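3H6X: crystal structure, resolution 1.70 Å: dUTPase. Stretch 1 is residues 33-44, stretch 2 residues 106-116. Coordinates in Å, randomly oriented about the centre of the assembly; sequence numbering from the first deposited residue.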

# COMPACT_ATOMS: atom_id res chain seq x y z
N LYS B 33 -14.65 2.73 -10.63
CA LYS B 33 -15.23 1.69 -11.47
C LYS B 33 -14.53 1.62 -12.82
O LYS B 33 -13.83 2.55 -13.21
CB LYS B 33 -16.71 1.97 -11.68
CG LYS B 33 -17.56 1.77 -10.41
CD LYS B 33 -18.99 2.27 -10.61
CE LYS B 33 -19.85 1.92 -9.40
NZ LYS B 33 -21.24 2.47 -9.54
N VAL B 34 -14.71 0.49 -13.51
CA VAL B 34 -14.16 0.26 -14.83
C VAL B 34 -14.96 1.05 -15.85
O VAL B 34 -16.16 0.91 -15.92
CB VAL B 34 -14.22 -1.26 -15.15
CG1 VAL B 34 -13.77 -1.51 -16.58
CG2 VAL B 34 -13.33 -2.02 -14.15
N ALA B 35 -14.29 1.90 -16.64
CA ALA B 35 -15.02 2.86 -17.49
C ALA B 35 -15.57 2.21 -18.76
O ALA B 35 -16.58 2.62 -19.32
CB ALA B 35 -14.12 4.02 -17.87
N GLU B 36 -14.87 1.18 -19.22
CA GLU B 36 -15.28 0.48 -20.43
C GLU B 36 -14.80 -0.94 -20.35
O GLU B 36 -13.80 -1.24 -19.69
CB GLU B 36 -14.69 1.14 -21.66
CG GLU B 36 -13.20 1.03 -21.73
CD GLU B 36 -12.63 1.61 -23.02
OE1 GLU B 36 -13.39 2.25 -23.79
OE2 GLU B 36 -11.40 1.44 -23.23
N ARG B 37 -15.49 -1.84 -21.04
CA ARG B 37 -15.11 -3.24 -20.98
C ARG B 37 -13.61 -3.41 -21.27
O ARG B 37 -13.09 -2.88 -22.26
CB ARG B 37 -15.95 -4.08 -21.95
CG ARG B 37 -15.56 -5.55 -21.95
CD ARG B 37 -16.28 -6.36 -23.03
NE ARG B 37 -17.53 -6.91 -22.55
CZ ARG B 37 -18.72 -6.64 -23.08
NH1 ARG B 37 -18.83 -5.80 -24.11
NH2 ARG B 37 -19.82 -7.19 -22.57
N THR B 38 -12.93 -4.14 -20.40
CA THR B 38 -11.48 -4.28 -20.50
C THR B 38 -11.06 -5.73 -20.28
O THR B 38 -11.38 -6.33 -19.26
CB THR B 38 -10.76 -3.37 -19.45
OG1 THR B 38 -11.09 -2.00 -19.70
CG2 THR B 38 -9.26 -3.54 -19.53
N GLU B 39 -10.37 -6.28 -21.27
CA GLU B 39 -9.86 -7.65 -21.17
C GLU B 39 -8.41 -7.67 -20.70
O GLU B 39 -7.59 -6.84 -21.12
CB GLU B 39 -9.90 -8.33 -22.55
CG GLU B 39 -11.26 -8.85 -22.95
CD GLU B 39 -11.20 -9.52 -24.32
OE1 GLU B 39 -10.73 -8.87 -25.27
OE2 GLU B 39 -11.59 -10.70 -24.42
N ILE B 40 -8.09 -8.63 -19.83
CA ILE B 40 -6.72 -8.79 -19.38
C ILE B 40 -6.29 -10.24 -19.60
O ILE B 40 -6.80 -11.16 -18.96
CB ILE B 40 -6.55 -8.42 -17.89
CG1 ILE B 40 -7.17 -7.04 -17.62
CG2 ILE B 40 -5.09 -8.43 -17.52
CD1 ILE B 40 -7.05 -6.57 -16.19
N SER B 41 -5.37 -10.42 -20.54
CA SER B 41 -4.85 -11.75 -20.87
C SER B 41 -4.15 -12.41 -19.69
O SER B 41 -3.69 -11.76 -18.76
CB SER B 41 -3.89 -11.68 -22.06
OG SER B 41 -4.55 -11.12 -23.18
N ALA B 42 -4.06 -13.74 -19.73
CA ALA B 42 -3.32 -14.48 -18.72
C ALA B 42 -1.93 -13.91 -18.49
O ALA B 42 -1.15 -13.76 -19.44
CB ALA B 42 -3.23 -15.97 -19.13
N GLY B 43 -1.63 -13.60 -17.23
CA GLY B 43 -0.33 -13.07 -16.86
C GLY B 43 -0.01 -11.64 -17.28
O GLY B 43 1.09 -11.14 -16.98
N ALA B 44 -0.95 -10.98 -17.95
CA ALA B 44 -0.69 -9.63 -18.50
C ALA B 44 -0.96 -8.51 -17.50
O ALA B 44 -1.75 -8.66 -16.56
CB ALA B 44 -1.52 -9.41 -19.74
N MSE B 106 -3.26 -12.73 -12.54
CA MSE B 106 -2.41 -13.78 -12.01
C MSE B 106 -2.79 -15.18 -12.49
O MSE B 106 -2.03 -16.12 -12.26
CB MSE B 106 -2.49 -13.80 -10.49
CG MSE B 106 -2.06 -12.53 -9.83
SE MSE B 106 -2.16 -12.76 -7.87
CE MSE B 106 -4.06 -13.06 -7.65
N THR B 107 -3.93 -15.30 -13.15
CA THR B 107 -4.45 -16.61 -13.56
C THR B 107 -4.01 -17.02 -14.97
O THR B 107 -3.34 -16.27 -15.67
CB THR B 107 -5.98 -16.66 -13.51
OG1 THR B 107 -6.54 -16.02 -14.66
CG2 THR B 107 -6.50 -15.97 -12.24
N ASP B 108 -4.43 -18.21 -15.39
CA ASP B 108 -4.08 -18.71 -16.71
C ASP B 108 -5.20 -18.57 -17.74
O ASP B 108 -5.10 -19.13 -18.83
CB ASP B 108 -3.59 -20.17 -16.64
CG ASP B 108 -4.67 -21.12 -16.16
OD1 ASP B 108 -5.84 -20.70 -16.03
OD2 ASP B 108 -4.35 -22.31 -15.90
N GLN B 109 -6.25 -17.81 -17.40
CA GLN B 109 -7.35 -17.55 -18.33
C GLN B 109 -7.58 -16.05 -18.42
O GLN B 109 -7.42 -15.34 -17.42
CB GLN B 109 -8.63 -18.18 -17.83
CG GLN B 109 -8.54 -19.66 -17.57
CD GLN B 109 -8.96 -20.50 -18.76
OE1 GLN B 109 -9.89 -20.15 -19.49
NE2 GLN B 109 -8.28 -21.62 -18.96
N THR B 110 -7.99 -15.58 -19.59
CA THR B 110 -8.32 -14.17 -19.76
C THR B 110 -9.41 -13.77 -18.79
O THR B 110 -10.38 -14.51 -18.59
CB THR B 110 -8.76 -13.89 -21.21
OG1 THR B 110 -7.63 -14.07 -22.07
CG2 THR B 110 -9.28 -12.46 -21.35
N VAL B 111 -9.23 -12.61 -18.14
CA VAL B 111 -10.25 -12.06 -17.25
C VAL B 111 -10.84 -10.82 -17.91
O VAL B 111 -10.10 -10.01 -18.46
CB VAL B 111 -9.67 -11.70 -15.86
CG1 VAL B 111 -10.72 -10.97 -15.03
CG2 VAL B 111 -9.20 -12.97 -15.14
N VAL B 112 -12.16 -10.71 -17.88
CA VAL B 112 -12.84 -9.55 -18.44
C VAL B 112 -13.47 -8.72 -17.34
O VAL B 112 -14.22 -9.24 -16.52
CB VAL B 112 -13.96 -9.96 -19.40
CG1 VAL B 112 -14.70 -8.74 -19.90
CG2 VAL B 112 -13.38 -10.74 -20.58
N LEU B 113 -13.12 -7.43 -17.32
CA LEU B 113 -13.77 -6.48 -16.43
C LEU B 113 -14.84 -5.77 -17.25
O LEU B 113 -14.53 -5.16 -18.28
CB LEU B 113 -12.75 -5.47 -15.92
CG LEU B 113 -11.77 -6.02 -14.88
CD1 LEU B 113 -10.64 -5.02 -14.58
CD2 LEU B 113 -12.50 -6.36 -13.59
N GLU B 114 -16.10 -5.88 -16.81
CA GLU B 114 -17.20 -5.17 -17.47
C GLU B 114 -17.26 -3.71 -17.03
O GLU B 114 -16.86 -3.37 -15.91
CB GLU B 114 -18.53 -5.85 -17.13
CG GLU B 114 -18.57 -7.34 -17.45
CD GLU B 114 -18.45 -7.63 -18.94
OE1 GLU B 114 -18.69 -6.72 -19.77
OE2 GLU B 114 -18.11 -8.78 -19.29
N ALA B 115 -17.74 -2.84 -17.92
CA ALA B 115 -17.98 -1.45 -17.56
C ALA B 115 -18.86 -1.39 -16.33
O ALA B 115 -19.85 -2.13 -16.24
CB ALA B 115 -18.66 -0.70 -18.71
N GLY B 116 -18.49 -0.54 -15.38
CA GLY B 116 -19.26 -0.35 -14.16
C GLY B 116 -18.82 -1.19 -12.97
O GLY B 116 -19.24 -0.93 -11.84
O HOH W 1 -21.76 0.23 -11.77
O HOH W 2 -18.09 -9.43 -21.93
O HOH W 3 -5.41 -15.49 -21.77

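The two stretches of this dUTPase pair as a short antiparallel ladder, strand 38-40 against strand 111-113, their axes 4.7 Å apart at closest approach and their directions 158° apart. Two hydrogen-bonded pairs carry it. Thr-38 N reaches Leu-113 O at 2.8 Å and Leu-113 N returns to Thr-38 O at 2.8 Å; Ile-40 N to Val-111 O (2.8 Å) and Val-111 N to Ile-40 O (2.9 Å) repeat the pattern. Between them lies the non-hydrogen-bonded pair Glu-39 and Val-112. Beyond the ladder, Gly-116 N donates almost straight to Val-34 O at 2.8 Å, an acceptor that Ala-115 CA also approaches at 3.4 Å.

Alternation along the strands sorts the side chains. Thr-38, Ile-40, Val-111 and Leu-113 share one face. Beta-branched Thr-38, Ile-40 and Val-111 suit extended backbone, and Ile-40, Val-111 and Leu-113 fill space without polar demands. Leu-113 takes the m,t rotamer and Ile-40 the m,t rotamer as well, and their tips meet, Ile-40 CD1 lying 4.2 Å from Leu-113 CD1. Val-34, chi1 t and buried, adds its CG2 at 3.9 Å from Leu-113 CB. Thr-38 is the polar member of this face, but its m rotamer turns OG1 back to donate to Glu-36 O at 2.8 Å, so the hydroxyl is satisfied within its own stretch.

The other face carries Glu-39 and Val-112. Chi1 m sets Glu-39 CG 3.7 Å from Val-112 CG2, and chi2 t carries the carboxylate onward, the residue as a whole being exposed: the aliphatic part of a charged residue covers a valine.

Arg-37 uses its length similarly. Chi1 t places Arg-37 CG 3.9 Å from Val-112 CG1; chi2 t extends the chain, and chi3 near -90° then sets NE, which forms a salt bridge with Glu-114 OE1 at 3.0 Å. Glu-114 starts with CA-to-CB pointing away, but successive m torsions bring its carboxylate nearer, within reach of Arg-37 NE. Water 2 joins the pair, donating to Glu-114 OE2 at 2.7 Å and accepting a weak bond from Arg-37 NE at 2.7 Å.

At one end Ala-42 points toward the other stretch, its CB 3.5 Å from Thr-107 O, and water 3 links Ala-42 N (3.0 Å) to Thr-110 OG1 (2.7 Å). Gly-43 supplies the positive phi of the type II turn from Ser-41 to Ala-44. Gly-116 adopts angles at which a CB would jam against the preceding carbonyl; Lys-33 CD rests 3.4 Å from Gly-116 O.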